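Local coordinates for putative aminomethyltransferase (Leptospirillum rubarum, PDB 3TTG), which is of unproven function but probably binds folate and may transfer aminomethyl groups, like the T-protein of the glycine cleavage system, at residues Phe36-Pro41 with Arg136-Val141; Gly159-Met164 with Val171-Thr176; Leu165-Tyr170 with Phe191-Gln196. One frame throughout, in Å; residues are numbered along the deposited sequence.

How the contacts relate
All three contacts lie in one mixed six-stranded sheet. Contact 1 comes first along the chain and joins strand 37-39 to strand 135-141, nearly a hundred residues later. Contact 2 follows as the hairpin of strands 161-164 and 170-173, and contact 3 crosses it in sequence, tying that hairpin's turn to the end of strand 187-193. Across the sheet the order runs 161-164, 170-173, 187-193, 135-141, 37-39 and 214-215, the last parallel to 37-39, with centres 14 to 15 Å apart. Contact 3 touches both others, bridging the outer hairpin to the inner strands, whereas contacts 1 and 2 stay about 6 Å apart at their nearest atoms. Sequence-distant strands thus knit one continuous sheet in the folate-binding family region.

Contact 1: residues Phe36-Pro41 with Arg136-Val141; sequences FGLFYP and REIRLV
Arg139 and Phe39 exchange both backbone hydrogen bonds of an antiparallel pair, Phe39 N to Arg139 O and Arg139 N to Phe39 O, each 2.8 Å. Gly37 and Val141 form a second such pair, so strands 37-39 and 135-141 lie side by side inside the mixed sheet of the folate-binding domain family. On the face of Phe39 and Arg139, the guanidinium grips Glu137 side-on: NE reaches Glu137 OE2 at 2.8 Å and NH2 reaches OE1 at 3.0 Å, both nitrogens coming from above the carboxylate plane. Extended from CG to NE, the arginine lays one face of its guanidinium under Pro41 CG, while NH1 nears the edge of the Phe39 ring and bonds Tyr221 OH. Replacing Arg139 with a leucine would probably leave the buried Glu137 carboxylate, still bonded to Arg45 N, without its countercharge and Tyr221 OH without this partner. A water joins the loop after strand 37-39 to strand 135-141, accepting from Arg136 NH2 and donating to Pro41 O and Glu137 O. The other face is apolar and is covered by helices 145-152 and 197-211. There Leu38 and Leu140 meet through CD1 and CD2, and Tyr40 lies alongside Ile138, whose CG2 sits over the ring face, 4.1 Å from its centroid. That same methyl presses on Leu38 CD1 at 3.3 Å, tighter than ordinary van der Waals contact.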
loop_
_atom_site.group_PDB
_atom_site.type_symbol
_atom_site.label_atom_id
_atom_site.label_comp_id
_atom_site.label_asym_id
_atom_site.label_seq_id
_atom_site.Cartn_x
_atom_site.Cartn_y
_atom_site.Cartn_z
ATOM N N PHE A 36 7.347 -1.060 -17.667
ATOM C CA PHE A 36 6.465 -1.698 -16.699
ATOM C C PHE A 36 7.169 -2.873 -16.083
ATOM O O PHE A 36 8.120 -3.412 -16.659
ATOM C CB PHE A 36 5.087 -2.131 -17.293
ATOM C CG PHE A 36 5.152 -3.306 -18.247
ATOM C CD1 PHE A 36 5.021 -4.610 -17.783
ATOM C CD2 PHE A 36 5.402 -3.111 -19.591
ATOM C CE1 PHE A 36 5.124 -5.686 -18.661
ATOM C CE2 PHE A 36 5.514 -4.191 -20.458
ATOM C CZ PHE A 36 5.350 -5.463 -19.987
ATOM N N GLY A 37 6.695 -3.218 -14.900
ATOM C CA GLY A 37 7.190 -4.329 -14.131
ATOM C C GLY A 37 6.037 -5.242 -13.842
ATOM O O GLY A 37 4.921 -4.788 -13.592
ATOM N N LEU A 38 6.328 -6.518 -13.812
ATOM C CA LEU A 38 5.389 -7.606 -13.525
ATOM C C LEU A 38 5.873 -8.346 -12.289
ATOM O O LEU A 38 7.074 -8.647 -12.181
ATOM C CB LEU A 38 5.394 -8.492 -14.779
ATOM C CG LEU A 38 4.637 -9.772 -14.773
ATOM C CD1 LEU A 38 3.176 -9.542 -14.501
ATOM C CD2 LEU A 38 4.800 -10.450 -16.070
ATOM N N PHE A 39 4.953 -8.626 -11.328
ATOM C CA PHE A 39 5.281 -9.304 -10.087
ATOM C C PHE A 39 4.228 -10.326 -9.713
ATOM O O PHE A 39 3.037 -10.000 -9.694
ATOM C CB PHE A 39 5.439 -8.267 -8.949
ATOM C CG PHE A 39 5.743 -8.884 -7.606
ATOM C CD1 PHE A 39 6.927 -9.587 -7.396
ATOM C CD2 PHE A 39 4.858 -8.747 -6.540
ATOM C CE1 PHE A 39 7.215 -10.141 -6.154
ATOM C CE2 PHE A 39 5.152 -9.298 -5.297
ATOM C CZ PHE A 39 6.309 -10.018 -5.113
ATOM N N TYR A 40 4.665 -11.541 -9.307
ATOM C CA TYR A 40 3.769 -12.608 -8.861
ATOM C C TYR A 40 3.922 -12.801 -7.364
ATOM O O TYR A 40 4.857 -13.452 -6.938
ATOM C CB TYR A 40 4.047 -13.906 -9.605
ATOM C CG TYR A 40 3.714 -13.825 -11.070
ATOM C CD1 TYR A 40 2.462 -14.186 -11.538
ATOM C CD2 TYR A 40 4.665 -13.430 -11.995
ATOM C CE1 TYR A 40 2.165 -14.158 -12.899
ATOM C CE2 TYR A 40 4.383 -13.396 -13.355
ATOM C CZ TYR A 40 3.127 -13.740 -13.804
ATOM O OH TYR A 40 2.845 -13.640 -15.140
ATOM N N PRO A 41 3.086 -12.194 -6.527
ATOM C CA PRO A 41 3.284 -12.360 -5.065
ATOM C C PRO A 41 3.120 -13.790 -4.598
ATOM O O PRO A 41 2.278 -14.522 -5.121
ATOM C CB PRO A 41 2.201 -11.451 -4.450
ATOM C CG PRO A 41 1.237 -11.267 -5.478
ATOM C CD PRO A 41 1.883 -11.382 -6.808
ATOM N N ARG A 136 -5.559 -16.196 -8.251
ATOM C CA ARG A 136 -4.107 -15.940 -8.177
ATOM C C ARG A 136 -3.903 -14.419 -8.454
ATOM O O ARG A 136 -4.475 -13.902 -9.417
ATOM C CB ARG A 136 -3.357 -16.802 -9.206
ATOM C CG ARG A 136 -3.247 -18.320 -8.891
ATOM C CD ARG A 136 -2.387 -18.639 -7.664
ATOM N NE ARG A 136 -1.119 -17.908 -7.712
ATOM C CZ ARG A 136 0.006 -18.320 -8.287
ATOM N NH1 ARG A 136 0.084 -19.530 -8.838
ATOM N NH2 ARG A 136 1.079 -17.548 -8.272
ATOM N N GLU A 137 -3.081 -13.715 -7.661
ATOM C CA GLU A 137 -2.800 -12.298 -7.878
ATOM C C GLU A 137 -1.543 -12.112 -8.781
ATOM O O GLU A 137 -0.561 -12.854 -8.679
ATOM C CB GLU A 137 -2.643 -11.555 -6.553
ATOM C CG GLU A 137 -2.678 -10.039 -6.701
ATOM C CD GLU A 137 -2.549 -9.209 -5.426
ATOM O OE1 GLU A 137 -2.365 -9.787 -4.333
ATOM O OE2 GLU A 137 -2.490 -7.966 -5.545
ATOM N N ILE A 138 -1.649 -11.223 -9.751
ATOM C CA ILE A 138 -0.522 -10.803 -10.608
ATOM C C ILE A 138 -0.512 -9.324 -10.491
ATOM O O ILE A 138 -1.565 -8.709 -10.680
ATOM C CB ILE A 138 -0.631 -11.227 -12.098
ATOM C CG1 ILE A 138 -0.956 -12.705 -12.271
ATOM C CG2 ILE A 138 0.621 -10.800 -12.876
ATOM C CD1 ILE A 138 -1.212 -13.174 -13.746
ATOM N N ARG A 139 0.650 -8.725 -10.250
ATOM C CA ARG A 139 0.727 -7.268 -10.143
ATOM C C ARG A 139 1.503 -6.645 -11.268
ATOM O O ARG A 139 2.562 -7.158 -11.697
ATOM C CB ARG A 139 1.355 -6.852 -8.840
ATOM C CG ARG A 139 0.513 -7.284 -7.691
ATOM C CD ARG A 139 0.985 -6.745 -6.402
ATOM N NE ARG A 139 0.262 -7.407 -5.307
ATOM C CZ ARG A 139 0.728 -7.593 -4.069
ATOM N NH1 ARG A 139 1.887 -7.076 -3.705
ATOM N NH2 ARG A 139 0.022 -8.291 -3.180
ATOM N N LEU A 140 1.009 -5.449 -11.692
ATOM C CA LEU A 140 1.643 -4.655 -12.724
ATOM C C LEU A 140 2.003 -3.307 -12.144
ATOM O O LEU A 140 1.193 -2.759 -11.402
ATOM C CB LEU A 140 0.702 -4.458 -13.922
ATOM C CG LEU A 140 0.442 -5.661 -14.842
ATOM C CD1 LEU A 140 -0.707 -5.308 -15.811
ATOM C CD2 LEU A 140 1.684 -6.057 -15.581
ATOM N N VAL A 141 3.208 -2.769 -12.461
ATOM C CA VAL A 141 3.584 -1.423 -12.038
ATOM C C VAL A 141 4.204 -0.669 -13.209
ATOM O O VAL A 141 4.824 -1.288 -14.057
ATOM C CB VAL A 141 4.544 -1.399 -10.818
ATOM C CG1 VAL A 141 3.915 -2.042 -9.585
ATOM C CG2 VAL A 141 5.882 -2.063 -11.132
HETATM O O HOH W 1 0.906 -14.792 -7.503
#

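Contact 2: residues Gly159-Met164 with Val171-Thr176; sequences GSSFRM and VLIHPT
Phe162 and Leu172 lie side by side on one face of a beta hairpin whose strands, 161-164 and 171-173, form the outermost antiparallel pair of the mixed sheet, with Phe162 and Ser160 also backbone-bonded to Lys73 and Leu75. This is the closely packed side. Leu172 CD1 comes in the plane of the Phe162 ring and touches its edge at CE1, 3.7 Å away. The ring reaches that methyl because its CG stands anti to the backbone N (chi1 -177°), with the side chain running along its neighbour. Phe96, Ala101 and Phe103 of the adjoining five-stranded sheet also pack against Phe162, and Trp92 and Phe103 against Leu172, so this face is buried between two sheets. Paired backbone bonds hold the strands on both sides of this couple: Arg163 with Val171, and Ser161 with Ile173, where Ile173 N meets Ser161 O at 2.8 Å. The opposite face carries Ser161, Arg163, Val171 and Ile173 and is looser around the arginine, whose poorly ordered side chain leads away from the partner strand to a cation-pi contact with Phe157. Regularity also fades at the 159-160 end. Ser160 and Ser161 both oppose Ile173 in a G1 beta bulge, and Ser160, partly exposed, has positive phi (57°). Its N makes a weak hydrogen bond, 3.3 Å, to His174 O, and its OG rests against Pro175. The side chain of His174 sets out away from strand 161-164, and its NE2 is hydrogen-bonded to Asp189 OD2. Ser161 OG, held by Ser158 O, lies 3.4 Å from Ile173 CG1.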
loop_
_atom_site.group_PDB
_atom_site.type_symbol
_atom_site.label_atom_id
_atom_site.label_comp_id
_atom_site.label_asym_id
_atom_site.label_seq_id
_atom_site.Cartn_x
_atom_site.Cartn_y
_atom_site.Cartn_z
ATOM N N GLY A 159 -7.127 5.024 -13.460
ATOM C CA GLY A 159 -6.795 5.035 -12.039
ATOM C C GLY A 159 -8.030 4.978 -11.156
ATOM O O GLY A 159 -9.085 5.440 -11.560
ATOM N N SER A 160 -7.902 4.442 -9.956
ATOM C CA SER A 160 -8.971 4.296 -8.954
ATOM C C SER A 160 -10.169 3.504 -9.511
ATOM O O SER A 160 -11.308 3.943 -9.366
ATOM C CB SER A 160 -9.456 5.668 -8.465
ATOM O OG SER A 160 -8.393 6.483 -8.021
ATOM N N SER A 161 -9.925 2.346 -10.140
ATOM C CA SER A 161 -11.032 1.584 -10.708
ATOM C C SER A 161 -11.015 0.173 -10.249
ATOM O O SER A 161 -9.967 -0.382 -9.883
ATOM C CB SER A 161 -11.049 1.635 -12.242
ATOM O OG SER A 161 -9.910 1.009 -12.796
ATOM N N PHE A 162 -12.199 -0.414 -10.267
ATOM C CA PHE A 162 -12.467 -1.801 -9.857
ATOM C C PHE A 162 -13.330 -2.418 -10.912
ATOM O O PHE A 162 -14.471 -1.966 -11.096
ATOM C CB PHE A 162 -13.201 -1.868 -8.501
ATOM C CG PHE A 162 -13.420 -3.289 -8.039
ATOM C CD1 PHE A 162 -12.348 -4.135 -7.832
ATOM C CD2 PHE A 162 -14.707 -3.826 -7.960
ATOM C CE1 PHE A 162 -12.542 -5.455 -7.488
ATOM C CE2 PHE A 162 -14.897 -5.149 -7.586
ATOM C CZ PHE A 162 -13.813 -5.946 -7.330
ATOM N N ARG A 163 -12.815 -3.410 -11.614
ATOM C CA ARG A 163 -13.553 -4.019 -12.726
ATOM C C ARG A 163 -13.634 -5.527 -12.587
ATOM O O ARG A 163 -12.644 -6.138 -12.184
ATOM C CB ARG A 163 -12.844 -3.721 -14.062
ATOM C CG ARG A 163 -12.129 -2.360 -14.242
ATOM C CD ARG A 163 -12.916 -1.328 -15.035
ATOM N NE ARG A 163 -13.203 -1.800 -16.398
ATOM C CZ ARG A 163 -13.929 -1.145 -17.303
ATOM N NH1 ARG A 163 -14.140 -1.676 -18.502
ATOM N NH2 ARG A 163 -14.443 0.050 -17.021
HETATM N N MSE A 164 -14.774 -6.139 -12.988
HETATM C CA MSE A 164 -14.855 -7.593 -13.074
HETATM C C MSE A 164 -14.501 -7.951 -14.504
HETATM O O MSE A 164 -14.886 -7.239 -15.420
HETATM C CB MSE A 164 -16.222 -8.140 -12.678
HETATM C CG MSE A 164 -16.194 -9.657 -12.449
HETATM SE SE MSE A 164 -17.890 -10.355 -11.849
HETATM C CE MSE A 164 -17.396 -12.226 -11.873
ATOM N N VAL A 171 -9.939 -6.665 -11.649
ATOM C CA VAL A 171 -8.765 -5.813 -11.774
ATOM C C VAL A 171 -8.965 -4.619 -10.880
ATOM O O VAL A 171 -9.991 -3.942 -10.966
ATOM C CB VAL A 171 -8.430 -5.364 -13.215
ATOM C CG1 VAL A 171 -7.102 -4.601 -13.244
ATOM C CG2 VAL A 171 -8.348 -6.552 -14.139
ATOM N N LEU A 172 -7.971 -4.337 -10.071
ATOM C CA LEU A 172 -7.882 -3.163 -9.221
ATOM C C LEU A 172 -6.841 -2.240 -9.831
ATOM O O LEU A 172 -5.652 -2.641 -9.904
ATOM C CB LEU A 172 -7.436 -3.500 -7.792
ATOM C CG LEU A 172 -8.380 -4.277 -6.832
ATOM C CD1 LEU A 172 -8.830 -5.597 -7.437
ATOM C CD2 LEU A 172 -7.678 -4.562 -5.518
ATOM N N ILE A 173 -7.215 -1.008 -10.174
ATOM C CA ILE A 173 -6.231 -0.013 -10.594
ATOM C C ILE A 173 -6.197 0.973 -9.475
ATOM O O ILE A 173 -7.204 1.625 -9.209
ATOM C CB ILE A 173 -6.453 0.665 -11.940
ATOM C CG1 ILE A 173 -6.778 -0.305 -13.073
ATOM C CG2 ILE A 173 -5.247 1.538 -12.286
ATOM C CD1 ILE A 173 -5.835 -1.274 -13.350
ATOM N N HIS A 174 -5.074 1.077 -8.808
ATOM C CA HIS A 174 -4.968 1.968 -7.659
ATOM C C HIS A 174 -5.135 3.434 -8.069
ATOM O O HIS A 174 -4.779 3.834 -9.195
ATOM C CB HIS A 174 -3.578 1.842 -6.985
ATOM C CG HIS A 174 -3.245 0.539 -6.326
ATOM N ND1 HIS A 174 -2.272 0.464 -5.355
ATOM C CD2 HIS A 174 -3.683 -0.715 -6.588
ATOM C CE1 HIS A 174 -2.144 -0.826 -5.061
ATOM N NE2 HIS A 174 -2.984 -1.563 -5.760
ATOM N N PRO A 175 -5.487 4.299 -7.124
ATOM C CA PRO A 175 -5.337 5.748 -7.395
ATOM C C PRO A 175 -3.875 6.063 -7.647
ATOM O O PRO A 175 -2.985 5.405 -7.076
ATOM C CB PRO A 175 -5.830 6.422 -6.108
ATOM C CG PRO A 175 -5.961 5.385 -5.128
ATOM C CD PRO A 175 -5.926 4.042 -5.745
ATOM N N THR A 176 -3.594 7.024 -8.529
ATOM C CA THR A 176 -2.191 7.358 -8.834
ATOM C C THR A 176 -1.571 8.164 -7.660
ATOM O O THR A 176 -0.376 8.062 -7.489
ATOM C CB THR A 176 -2.094 8.060 -10.155
ATOM O OG1 THR A 176 -2.952 9.206 -10.098
ATOM C CG2 THR A 176 -2.490 7.129 -11.317
#

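Contact 3: residues Leu165-Tyr170 with Phe191-Gln196; sequences LKNGGY and FIPIDQ
Tyr170 and Phe191 trade two backbone hydrogen bonds, Tyr170 N to Phe191 O and Phe191 N to Tyr170 O, each 2.9 Å, forming one of the pairs by which the hairpin's second strand joins strand 187-193. The second is the straighter, with 172° at the hydrogen. Farther out, the side-chain amide of Gln196 crosses to the turn, where NE2 gives a hydrogen bond to Asn167 O at 2.9 Å. The carbonyl oxygen lies in the plane of the glutamine amide, yet the nitrogen approaches from above the Asn167 carbonyl plane. The two side-chain amides cross obliquely, their planes 74° apart, and Gln196 OE1 lies 2.7 Å from Asn167 ND2. Gln196 reaches this far because its chain is extended beyond CG. Between the polar ends, Pro193 sets CG and CD against Gly168 O, each at 3.4 Å, and that buried carbonyl oxygen has no hydrogen-bonding partner in the model. Glycine suits both places here: a side chain on Gly169 would clash with Phe191 O and Pro193 CD, and the positive phi of each glycine would jam a CB against the preceding carbonyl. Leu165 CD1 meets Ile192 CD1 at 3.9 Å, the two side chains crossing. In the second shell, Gln196 N bonds Pro193 O, turning the chain so that the glutamine faces back, while Thr200 holds Gln196 O. The loop itself is braced by Gly168 N to Leu165 O and Leu165 N to Gly169 O. Phe162 lies nearly parallel to the Tyr170 ring, and Phe103 and Phe135 pack on Phe191. The whole is a hairpin connection built on a type I beta turn, Leu165 to Gly168, docked on the end of the neighbouring strand in the sheet.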
loop_
_atom_site.group_PDB
_atom_site.type_symbol
_atom_site.label_atom_id
_atom_site.label_comp_id
_atom_site.label_asym_id
_atom_site.label_seq_id
_atom_site.Cartn_x
_atom_site.Cartn_y
_atom_site.Cartn_z
ATOM N N LEU A 165 -13.627 -8.929 -14.685
ATOM C CA LEU A 165 -13.202 -9.384 -16.005
ATOM C C LEU A 165 -14.334 -10.297 -16.579
ATOM O O LEU A 165 -15.048 -10.961 -15.815
ATOM C CB LEU A 165 -11.847 -10.118 -15.922
ATOM C CG LEU A 165 -10.681 -9.277 -15.473
ATOM C CD1 LEU A 165 -9.466 -10.127 -15.144
ATOM C CD2 LEU A 165 -10.346 -8.228 -16.514
ATOM N N LYS A 166 -14.521 -10.293 -17.886
ATOM C CA LYS A 166 -15.651 -11.055 -18.483
ATOM C C LYS A 166 -15.514 -12.572 -18.231
ATOM O O LYS A 166 -16.504 -13.280 -18.027
ATOM C CB LYS A 166 -15.829 -10.744 -19.983
ATOM C CG LYS A 166 -14.665 -11.051 -20.909
ATOM C CD LYS A 166 -15.105 -11.007 -22.394
ATOM C CE LYS A 166 -15.637 -9.660 -22.863
ATOM N NZ LYS A 166 -15.900 -9.653 -24.330
ATOM N N ASN A 167 -14.273 -13.025 -18.164
ATOM C CA ASN A 167 -13.896 -14.410 -17.877
ATOM C C ASN A 167 -13.968 -14.782 -16.372
ATOM O O ASN A 167 -13.779 -15.945 -16.028
ATOM C CB ASN A 167 -12.451 -14.626 -18.378
ATOM C CG ASN A 167 -11.472 -13.537 -17.945
ATOM O OD1 ASN A 167 -11.307 -12.519 -18.674
ATOM N ND2 ASN A 167 -10.905 -13.657 -16.710
ATOM N N GLY A 168 -14.228 -13.819 -15.495
ATOM C CA GLY A 168 -14.222 -14.044 -14.057
ATOM C C GLY A 168 -12.954 -13.391 -13.541
ATOM O O GLY A 168 -11.985 -13.207 -14.280
ATOM N N GLY A 169 -12.934 -13.050 -12.295
ATOM C CA GLY A 169 -11.759 -12.361 -11.768
ATOM C C GLY A 169 -11.910 -10.853 -11.817
ATOM O O GLY A 169 -12.929 -10.332 -12.266
ATOM N N TYR A 170 -10.933 -10.148 -11.297
ATOM C CA TYR A 170 -11.076 -8.706 -11.080
ATOM C C TYR A 170 -9.805 -7.949 -11.352
ATOM O O TYR A 170 -8.706 -8.481 -11.175
ATOM C CB TYR A 170 -11.481 -8.420 -9.592
ATOM C CG TYR A 170 -12.730 -9.119 -9.121
ATOM C CD1 TYR A 170 -13.982 -8.534 -9.290
ATOM C CD2 TYR A 170 -12.684 -10.415 -8.624
ATOM C CE1 TYR A 170 -15.149 -9.198 -8.925
ATOM C CE2 TYR A 170 -13.851 -11.099 -8.274
ATOM C CZ TYR A 170 -15.084 -10.495 -8.450
ATOM O OH TYR A 170 -16.253 -11.143 -8.124
ATOM N N PHE A 191 -6.649 -10.188 -10.149
ATOM C CA PHE A 191 -7.055 -11.423 -9.439
ATOM C C PHE A 191 -7.658 -12.336 -10.453
ATOM O O PHE A 191 -8.790 -12.114 -10.885
ATOM C CB PHE A 191 -8.031 -11.064 -8.323
ATOM C CG PHE A 191 -7.316 -10.354 -7.203
ATOM C CD1 PHE A 191 -6.866 -11.051 -6.091
ATOM C CD2 PHE A 191 -7.149 -8.992 -7.228
ATOM C CE1 PHE A 191 -6.218 -10.382 -5.047
ATOM C CE2 PHE A 191 -6.435 -8.343 -6.224
ATOM C CZ PHE A 191 -6.031 -9.042 -5.115
ATOM N N ILE A 192 -6.850 -13.308 -10.923
ATOM C CA ILE A 192 -7.169 -14.196 -12.033
ATOM C C ILE A 192 -7.731 -15.518 -11.529
ATOM O O ILE A 192 -7.104 -16.116 -10.661
ATOM C CB ILE A 192 -5.863 -14.417 -12.852
ATOM C CG1 ILE A 192 -5.284 -13.036 -13.304
ATOM C CG2 ILE A 192 -6.127 -15.324 -14.053
ATOM C CD1 ILE A 192 -6.269 -12.148 -14.201
ATOM N N PRO A 193 -8.861 -16.024 -12.083
ATOM C CA PRO A 193 -9.361 -17.322 -11.648
ATOM C C PRO A 193 -8.281 -18.393 -11.778
ATOM O O PRO A 193 -7.554 -18.431 -12.775
ATOM C CB PRO A 193 -10.510 -17.589 -12.624
ATOM C CG PRO A 193 -11.009 -16.235 -12.965
ATOM C CD PRO A 193 -9.732 -15.468 -13.149
ATOM N N ILE A 194 -8.168 -19.248 -10.791
ATOM C CA ILE A 194 -7.143 -20.311 -10.777
ATOM C C ILE A 194 -6.989 -21.034 -12.136
ATOM O O ILE A 194 -5.862 -21.228 -12.615
ATOM C CB ILE A 194 -7.461 -21.376 -9.696
ATOM C CG1 ILE A 194 -7.494 -20.836 -8.265
ATOM C CG2 ILE A 194 -6.427 -22.491 -9.773
ATOM C CD1 ILE A 194 -6.408 -19.991 -7.892
ATOM N N ASP A 195 -8.112 -21.468 -12.732
ATOM C CA ASP A 195 -8.049 -22.235 -13.974
ATOM C C ASP A 195 -7.528 -21.419 -15.167
ATOM O O ASP A 195 -7.159 -22.022 -16.175
ATOM C CB ASP A 195 -9.414 -22.876 -14.311
ATOM C CG ASP A 195 -10.486 -21.940 -14.844
ATOM O OD1 ASP A 195 -11.207 -22.339 -15.761
ATOM O OD2 ASP A 195 -10.601 -20.809 -14.332
ATOM N N GLN A 196 -7.466 -20.077 -15.069
ATOM C CA GLN A 196 -6.966 -19.215 -16.162
ATOM C C GLN A 196 -5.553 -18.678 -15.917
ATOM O O GLN A 196 -4.992 -17.987 -16.788
ATOM C CB GLN A 196 -7.912 -18.025 -16.313
ATOM C CG GLN A 196 -9.270 -18.485 -16.839
ATOM C CD GLN A 196 -10.277 -17.380 -16.710
ATOM O OE1 GLN A 196 -9.946 -16.218 -16.909
ATOM N NE2 GLN A 196 -11.510 -17.707 -16.346
#